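Glyco_hydro_cc domain-containing protein (Cryptococcus neoformans, PDB 6UBC) probably binds beta-1,3-glucan oligosaccharides, as an oligosaccharide-binding member of glycoside hydrolase family GH128. Local coordinates at residues A398-D403 with Q407-S412. Residues are numbered along the deposited sequence; the frame is centred on the assembly and turned at random.
Sequences ALFESD and QAYAYS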
ATOM      1  N   ALA A 398      -5.962   2.577 -15.546  1.00 27.96           N
ATOM      2  CA  ALA A 398      -5.975   3.775 -16.417  1.00 29.12           C
ATOM      3  C   ALA A 398      -6.025   5.084 -15.626  1.00 30.34           C
ATOM      4  O   ALA A 398      -5.214   6.008 -15.945  1.00 30.83           O
ATOM      5  CB  ALA A 398      -7.096   3.682 -17.394  1.00 33.12           C
ATOM      6  N   LEU A 399      -6.889   5.171 -14.623  1.00 28.00           N
ATOM      7  CA  LEU A 399      -6.984   6.328 -13.737  1.00 28.27           C
ATOM      8  C   LEU A 399      -5.635   6.557 -13.073  1.00 26.76           C
ATOM      9  O   LEU A 399      -5.163   7.704 -13.060  1.00 26.94           O
ATOM     10  CB  LEU A 399      -8.059   6.067 -12.680  1.00 28.57           C
ATOM     11  CG  LEU A 399      -8.452   7.264 -11.831  1.00 30.31           C
ATOM     12  CD1 LEU A 399      -9.809   7.031 -11.217  1.00 31.32           C
ATOM     13  CD2 LEU A 399      -7.467   7.518 -10.693  1.00 31.53           C
ATOM     14  N   PHE A 400      -5.067   5.556 -12.403  1.00 26.88           N
ATOM     15  CA  PHE A 400      -3.828   5.752 -11.633  1.00 25.48           C
ATOM     16  C   PHE A 400      -2.700   6.211 -12.585  1.00 26.18           C
ATOM     17  O   PHE A 400      -1.971   7.135 -12.223  1.00 26.96           O
ATOM     18  CB  PHE A 400      -3.403   4.480 -10.906  1.00 24.12           C
ATOM     19  CG  PHE A 400      -4.252   4.069  -9.739  1.00 25.85           C
ATOM     20  CD1 PHE A 400      -4.969   4.964  -8.971  1.00 23.63           C
ATOM     21  CD2 PHE A 400      -4.354   2.734  -9.413  1.00 25.52           C
ATOM     22  CE1 PHE A 400      -5.665   4.546  -7.845  1.00 24.85           C
ATOM     23  CE2 PHE A 400      -5.085   2.311  -8.324  1.00 25.85           C
ATOM     24  CZ  PHE A 400      -5.700   3.210  -7.496  1.00 24.70           C
ATOM     25  N   GLU A 401      -2.568   5.561 -13.734  1.00 26.32           N
ATOM     26  CA  GLU A 401      -1.463   5.923 -14.663  1.00 29.47           C
ATOM     27  C   GLU A 401      -1.622   7.403 -15.066  1.00 29.15           C
ATOM     28  O   GLU A 401      -0.624   8.137 -15.186  1.00 29.69           O
ATOM     29  CB  GLU A 401      -1.449   4.946 -15.839  1.00 28.44           C
ATOM     30  CG  GLU A 401      -0.953   3.579 -15.466  1.00 28.28           C
ATOM     31  CD  GLU A 401       0.497   3.473 -15.008  1.00 30.68           C
ATOM     32  OE1 GLU A 401       1.287   4.461 -15.200  1.00 28.67           O
ATOM     33  OE2 GLU A 401       0.874   2.389 -14.454  1.00 28.85           O
ATOM     34  N   SER A 402      -2.843   7.872 -15.240  1.00 29.50           N
ATOM     35  CA  SER A 402      -3.057   9.233 -15.793  1.00 33.65           C
ATOM     36  C   SER A 402      -3.006  10.277 -14.668  1.00 32.91           C
ATOM     37  O   SER A 402      -2.893  11.469 -14.940  1.00 30.43           O
ATOM     38  CB  SER A 402      -4.318   9.270 -16.598  1.00 36.65           C
ATOM     39  OG  SER A 402      -5.392   9.249 -15.707  1.00 44.93           O
ATOM     40  N   ASP A 403      -3.036   9.839 -13.410  1.00 29.25           N
ATOM     41  CA  ASP A 403      -3.182  10.775 -12.278  1.00 29.63           C
ATOM     42  C   ASP A 403      -1.796  11.094 -11.750  1.00 29.57           C
ATOM     43  O   ASP A 403      -1.176  10.263 -11.038  1.00 27.02           O
ATOM     44  CB  ASP A 403      -4.124  10.245 -11.202  1.00 31.24           C
ATOM     45  CG  ASP A 403      -4.536  11.293 -10.182  1.00 33.03           C
ATOM     46  OD1 ASP A 403      -3.780  12.287  -9.985  1.00 32.26           O
ATOM     47  OD2 ASP A 403      -5.612  11.075  -9.558  1.00 33.42           O
ATOM     48  N   GLN A 407       1.816   8.179  -7.397  1.00 26.23           N
ATOM     49  CA  GLN A 407       3.178   7.809  -7.897  1.00 27.66           C
ATOM     50  C   GLN A 407       3.388   6.295  -7.906  1.00 26.92           C
ATOM     51  O   GLN A 407       4.360   5.850  -8.484  1.00 26.62           O
ATOM     52  CB  GLN A 407       4.299   8.412  -7.057  1.00 29.70           C
ATOM     53  CG  GLN A 407       4.147   9.881  -6.865  1.00 40.13           C
ATOM     54  CD  GLN A 407       4.764  10.502  -8.048  1.00 46.00           C
ATOM     55  OE1 GLN A 407       5.997  10.458  -8.184  1.00 51.50           O
ATOM     56  NE2 GLN A 407       3.878  11.037  -8.881  1.00 54.81           N
ATOM     57  N   ALA A 408       2.504   5.514  -7.280  1.00 26.01           N
ATOM     58  CA  ALA A 408       2.610   4.041  -7.287  1.00 23.36           C
ATOM     59  C   ALA A 408       1.257   3.460  -6.848  1.00 24.76           C
ATOM     60  O   ALA A 408       0.554   4.134  -6.052  1.00 22.60           O
ATOM     61  CB  ALA A 408       3.761   3.597  -6.375  1.00 23.85           C
ATOM     62  N   TYR A 409       0.968   2.228  -7.271  1.00 24.13           N
ATOM     63  CA  TYR A 409      -0.232   1.495  -6.816  1.00 23.02           C
ATOM     64  C   TYR A 409       0.063   0.001  -6.877  1.00 24.00           C
ATOM     65  O   TYR A 409       0.932  -0.504  -7.657  1.00 23.26           O
ATOM     66  CB  TYR A 409      -1.421   1.884  -7.690  1.00 22.69           C
ATOM     67  CG  TYR A 409      -1.186   1.593  -9.152  1.00 23.44           C
ATOM     68  CD1 TYR A 409      -1.467   0.341  -9.700  1.00 22.82           C
ATOM     69  CD2 TYR A 409      -0.705   2.557 -10.026  1.00 24.55           C
ATOM     70  CE1 TYR A 409      -1.249   0.047 -11.033  1.00 23.19           C
ATOM     71  CE2 TYR A 409      -0.497   2.281 -11.374  1.00 24.26           C
ATOM     72  CZ  TYR A 409      -0.765   1.011 -11.886  1.00 24.60           C
ATOM     73  OH  TYR A 409      -0.602   0.704 -13.208  1.00 26.16           O
ATOM     74  N   ALA A 410      -0.671  -0.715  -6.026  1.00 22.12           N
ATOM     75  CA  ALA A 410      -0.571  -2.186  -5.911  1.00 22.31           C
ATOM     76  C   ALA A 410      -1.941  -2.809  -5.714  1.00 21.93           C
ATOM     77  O   ALA A 410      -2.684  -2.477  -4.742  1.00 21.55           O
ATOM     78  CB  ALA A 410       0.357  -2.545  -4.770  1.00 23.90           C
ATOM     79  N   TYR A 411      -2.179  -3.831  -6.525  1.00 21.57           N
ATOM     80  CA  TYR A 411      -3.298  -4.773  -6.364  1.00 21.88           C
ATOM     81  C   TYR A 411      -3.267  -5.427  -4.985  1.00 21.57           C
ATOM     82  O   TYR A 411      -2.229  -6.003  -4.567  1.00 22.70           O
ATOM     83  CB  TYR A 411      -3.208  -5.761  -7.495  1.00 21.95           C
ATOM     84  CG  TYR A 411      -4.405  -6.639  -7.723  1.00 23.27           C
ATOM     85  CD1 TYR A 411      -4.680  -7.714  -6.875  1.00 22.69           C
ATOM     86  CD2 TYR A 411      -5.259  -6.406  -8.766  1.00 23.22           C
ATOM     87  CE1 TYR A 411      -5.743  -8.556  -7.132  1.00 22.72           C
ATOM     88  CE2 TYR A 411      -6.315  -7.249  -9.047  1.00 24.41           C
ATOM     89  CZ  TYR A 411      -6.586  -8.304  -8.207  1.00 23.55           C
ATOM     90  OH  TYR A 411      -7.623  -9.136  -8.491  1.00 22.86           O
ATOM     91  N   SER A 412      -4.395  -5.397  -4.260  1.00 20.93           N
ATOM     92  CA  SER A 412      -4.451  -5.990  -2.913  1.00 22.11           C
ATOM     93  C   SER A 412      -4.554  -7.497  -3.042  1.00 22.13           C
ATOM     94  O   SER A 412      -5.489  -7.950  -3.730  1.00 22.43           O
ATOM     95  CB  SER A 412      -5.604  -5.449  -2.140  1.00 23.05           C
ATOM     96  OG  SER A 412      -5.612  -6.050  -0.867  1.00 25.42           O
TER
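Phe400, on the last turn of helix 386-402, lays the CD2 side of its ring over one face of Tyr409, a residue of strand 406-411. Phe400 CD2 comes to 3.4 Å from Tyr409 CG. Nearer the helix backbone, Phe400 CB sits 3.4 Å from Tyr409 CD2. The ring centroids are 5.0 Å apart and the planes are inclined at 32°, an oblique pairing in which the phenylalanine covers the base of the tyrosine side chain and leaves its hydroxyl end to another partner. Phenylalanine suits this buried place because its flat, apolar ring packs between helix and strand, where it also touches Val368 of the adjoining strand 366-375.

Helix and strand follow one another through a short connection in the glycosyl hydrolase catalytic core, whose parallel strands and surrounding helices are consistent with a (beta/alpha)8 barrel. Strand 406-411 runs parallel to its neighbours 204-207 and 366-375, and Tyr409 extends from it into the layer between sheet and helices, where Tyr436 and Ile440 of helix 431-441 pack on it as well.

The polar link lies at the far end of the tyrosine. Tyr409 OH donates a hydrogen bond of 2.6 Å to Glu401 OE2, on the anti side of the carboxylate and a little out of its plane. Tyrosine thus combines an aromatic body for the core with a donor for the partly exposed Glu401. Glutamate is long and flexible enough to carry an acceptor from the helix to the phenol hydroxyl: a bend at chi2 (-64°) swings its chain round to the ring edge, and its carboxylate stands nearly perpendicular to the phenol plane, at 81°.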